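Local coordinates for adenine phosphoribosyltransferase (Leishmania donovani, PDB 1QB7), which probably catalyses the transfer of a phosphoribosyl group from 5-phospho-alpha-D-ribose 1-diphosphate to adenine, giving AMP and diphosphate in purine salvage, at residues Ser176-Lys181 and Leu203-Leu208. Sequence-based numbering, arbitrary orientation. Where two conformers were deposited one is given.
Sequences SIPFLK and LSDDAL
Ser176 and Ser204 face each other as a parallel beta bridge, their CA atoms 4.9 Å apart, and two backbone hydrogen bonds bracket Ser204: Ser176 N gives to Leu203 O at 2.9 Å, and Asp205 N gives to Ser176 O. Beyond the bridge both chains leave the strand in a short 3-10 turn, and Asp205 carries the side-chain contact. Asp205 CG stands between its own backbone N and carbonyl carbon (chi1 77°); the carboxylate it carries has OD2 by Ile177 and OD1 by Pro178. The Ile177 side chain crosses that of Asp205 at about a right angle; its CD1 rests on Asp205 CB at 3.6 Å, while CG2 approaches Asp205 OD2. On the other branch, Asp205 OD1 lies 3.4 Å from Pro178 CD. A water joins the two turns, donating to Asp205 OD1 at 2.7 Å and accepting from Phe179 N, so this carboxylate oxygen is linked through the water to the backbone of the 178-180 turn. Ser204 OG, anti to its backbone N (chi1 165°), sits 3.6 Å from Pro178 CG and also accepts from Asp206 N, closing an ST turn that leads the chain from strand into 3-10 turn. Arg40, an AMP-binding residue, hydrogen-bonds to the carbonyls of Asp205 and Leu208, which links the second turn to the nucleotide site. The Ile177 side chain lies about 4 Å from bound adenine at its nearest atoms and equally near Val147 of the adenine pocket. Strand 175-176 is the middle strand of a small parallel sheet, flanked by 147-148 and 203-204, and the contact thus joins two loops that follow neighbouring strands beside the purine pocket of this type I phosphoribosyltransferase.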
ATOM      1  N   SER A 176      -6.580 -14.880   8.882  1.00 17.90           N
ATOM      2  CA  SER A 176      -7.119 -15.924   8.016  1.00 19.59           C
ATOM      3  C   SER A 176      -8.577 -16.170   8.385  1.00 19.52           C
ATOM      4  O   SER A 176      -8.987 -15.937   9.530  1.00 20.13           O
ATOM      5  CB  SER A 176      -6.332 -17.220   8.164  1.00 20.27           C
ATOM      6  OG  SER A 176      -6.312 -17.648   9.512  1.00 23.67           O
ATOM      7  N   ILE A 177      -9.359 -16.593   7.396  1.00 19.28           N
ATOM      8  CA  ILE A 177     -10.779 -16.904   7.568  1.00 19.70           C
ATOM      9  C   ILE A 177     -10.888 -18.380   7.182  1.00 22.26           C
ATOM     10  O   ILE A 177     -11.360 -18.710   6.092  1.00 21.16           O
ATOM     11  CB  ILE A 177     -11.661 -16.092   6.585  1.00 19.45           C
ATOM     12  CG1 ILE A 177     -11.212 -14.625   6.507  1.00 20.16           C
ATOM     13  CG2 ILE A 177     -13.122 -16.206   6.985  1.00 19.71           C
ATOM     14  CD1 ILE A 177     -11.417 -13.826   7.765  1.00 22.26           C
ATOM     15  N   PRO A 178     -10.478 -19.290   8.084  1.00 23.29           N
ATOM     16  CA  PRO A 178     -10.513 -20.739   7.830  1.00 24.02           C
ATOM     17  C   PRO A 178     -11.814 -21.311   7.255  1.00 25.56           C
ATOM     18  O   PRO A 178     -11.788 -22.287   6.494  1.00 24.52           O
ATOM     19  CB  PRO A 178     -10.155 -21.335   9.196  1.00 22.13           C
ATOM     20  CG  PRO A 178     -10.603 -20.279  10.165  1.00 24.35           C
ATOM     21  CD  PRO A 178     -10.157 -19.021   9.496  1.00 22.81           C
ATOM     22  N   PHE A 179     -12.937 -20.676   7.579  1.00 25.52           N
ATOM     23  CA  PHE A 179     -14.237 -21.125   7.100  1.00 27.16           C
ATOM     24  C   PHE A 179     -14.305 -21.147   5.576  1.00 27.08           C
ATOM     25  O   PHE A 179     -14.987 -21.989   4.992  1.00 27.88           O
ATOM     26  CB  PHE A 179     -15.340 -20.224   7.656  1.00 27.87           C
ATOM     27  CG  PHE A 179     -16.721 -20.623   7.230  1.00 32.01           C
ATOM     28  CD1 PHE A 179     -17.373 -21.684   7.849  1.00 35.30           C
ATOM     29  CD2 PHE A 179     -17.374 -19.939   6.211  1.00 33.53           C
ATOM     30  CE1 PHE A 179     -18.658 -22.059   7.457  1.00 35.44           C
ATOM     31  CE2 PHE A 179     -18.659 -20.306   5.813  1.00 35.23           C
ATOM     32  CZ  PHE A 179     -19.302 -21.368   6.439  1.00 34.37           C
ATOM     33  N   LEU A 180     -13.601 -20.217   4.939  1.00 26.00           N
ATOM     34  CA  LEU A 180     -13.591 -20.117   3.487  1.00 23.40           C
ATOM     35  C   LEU A 180     -12.679 -21.128   2.790  1.00 23.68           C
ATOM     36  O   LEU A 180     -12.614 -21.170   1.562  1.00 25.13           O
ATOM     37  CB  LEU A 180     -13.259 -18.688   3.068  1.00 23.42           C
ATOM     38  CG  LEU A 180     -14.338 -17.678   3.466  1.00 22.51           C
ATOM     39  CD1 LEU A 180     -13.835 -16.255   3.286  1.00 21.93           C
ATOM     40  CD2 LEU A 180     -15.596 -17.924   2.638  1.00 22.17           C
ATOM     41  N   LYS A 181     -11.959 -21.916   3.584  1.00 22.76           N
ATOM     42  CA  LYS A 181     -11.080 -22.980   3.086  1.00 25.18           C
ATOM     43  C   LYS A 181     -10.157 -22.681   1.894  1.00 24.13           C
ATOM     44  O   LYS A 181      -9.928 -23.545   1.047  1.00 23.16           O
ATOM     45  CB  LYS A 181     -11.919 -24.234   2.798  1.00 29.75           C
ATOM     46  CG  LYS A 181     -12.554 -24.842   4.042  1.00 32.26           C
ATOM     47  CD  LYS A 181     -13.689 -25.783   3.689  1.00 38.56           C
ATOM     48  CE  LYS A 181     -14.344 -26.334   4.946  1.00 41.27           C
ATOM     49  NZ  LYS A 181     -15.620 -27.047   4.640  1.00 44.53           N
ATOM     50  N   LEU A 203      -3.251 -14.632  12.907  1.00 15.17           N
ATOM     51  CA  LEU A 203      -4.477 -14.699  13.689  1.00 16.02           C
ATOM     52  C   LEU A 203      -5.623 -15.263  12.857  1.00 15.93           C
ATOM     53  O   LEU A 203      -5.712 -15.012  11.659  1.00 16.12           O
ATOM     54  CB  LEU A 203      -4.869 -13.306  14.193  1.00 14.47           C
ATOM     55  CG  LEU A 203      -6.012 -13.260  15.216  1.00 16.28           C
ATOM     56  CD1 LEU A 203      -5.486 -13.688  16.580  1.00 17.03           C
ATOM     57  CD2 LEU A 203      -6.613 -11.865  15.309  1.00 16.07           C
ATOM     58  N   SER A 204      -6.480 -16.052  13.499  1.00 16.83           N
ATOM     59  CA  SER A 204      -7.652 -16.624  12.846  1.00 16.95           C
ATOM     60  C   SER A 204      -8.833 -15.726  13.200  1.00 17.23           C
ATOM     61  O   SER A 204      -8.926 -15.253  14.330  1.00 17.43           O
ATOM     62  CB  SER A 204      -7.927 -18.034  13.371  1.00 17.50           C
ATOM     63  OG  SER A 204      -9.232 -18.452  13.005  1.00 21.27           O
ATOM     64  N   ASP A 205      -9.747 -15.503  12.262  1.00 18.74           N
ATOM     65  CA  ASP A 205     -10.892 -14.653  12.576  1.00 21.87           C
ATOM     66  C   ASP A 205     -11.770 -15.271  13.674  1.00 22.44           C
ATOM     67  O   ASP A 205     -12.619 -14.594  14.244  1.00 22.42           O
ATOM     68  CB  ASP A 205     -11.710 -14.305  11.325  1.00 23.38           C
ATOM     69  CG  ASP A 205     -12.592 -15.438  10.866  1.00 26.12           C
ATOM     70  OD1 ASP A 205     -12.124 -16.600  10.872  1.00 27.37           O
ATOM     71  OD2 ASP A 205     -13.751 -15.157  10.486  1.00 27.64           O
ATOM     72  N   ASP A 206     -11.543 -16.549  13.980  1.00 22.62           N
ATOM     73  CA  ASP A 206     -12.289 -17.217  15.040  1.00 22.36           C
ATOM     74  C   ASP A 206     -11.916 -16.609  16.383  1.00 22.20           C
ATOM     75  O   ASP A 206     -12.654 -16.745  17.358  1.00 23.69           O
ATOM     76  CB  ASP A 206     -12.016 -18.722  15.048  1.00 25.19           C
ATOM     77  CG  ASP A 206     -12.838 -19.465  16.104  0.50 27.98           C
ATOM     78  OD1 ASP A 206     -14.083 -19.331  16.093  0.50 29.98           O
ATOM     79  OD2 ASP A 206     -12.245 -20.165  16.957  0.50 27.93           O
ATOM     80  N   ALA A 207     -10.775 -15.929  16.425  1.00 19.57           N
ATOM     81  CA  ALA A 207     -10.312 -15.281  17.641  1.00 18.17           C
ATOM     82  C   ALA A 207     -11.031 -13.952  17.855  1.00 20.12           C
ATOM     83  O   ALA A 207     -11.004 -13.396  18.951  1.00 22.05           O
ATOM     84  CB  ALA A 207      -8.819 -15.059  17.579  1.00 18.95           C
ATOM     85  N   LEU A 208     -11.647 -13.427  16.797  1.00 20.40           N
ATOM     86  CA  LEU A 208     -12.364 -12.160  16.877  1.00 19.45           C
ATOM     87  C   LEU A 208     -13.771 -12.403  17.376  1.00 20.80           C
ATOM     88  O   LEU A 208     -14.461 -13.296  16.898  1.00 22.50           O
ATOM     89  CB  LEU A 208     -12.407 -11.476  15.511  1.00 17.89           C
ATOM     90  CG  LEU A 208     -11.047 -11.213  14.863  1.00 18.12           C
ATOM     91  CD1 LEU A 208     -11.249 -10.390  13.609  1.00 18.45           C
ATOM     92  CD2 LEU A 208     -10.115 -10.499  15.830  1.00 15.33           C
TER
HETATM   93  O   HOH W   1     -13.348 -18.628   9.537  1.00 26.65           O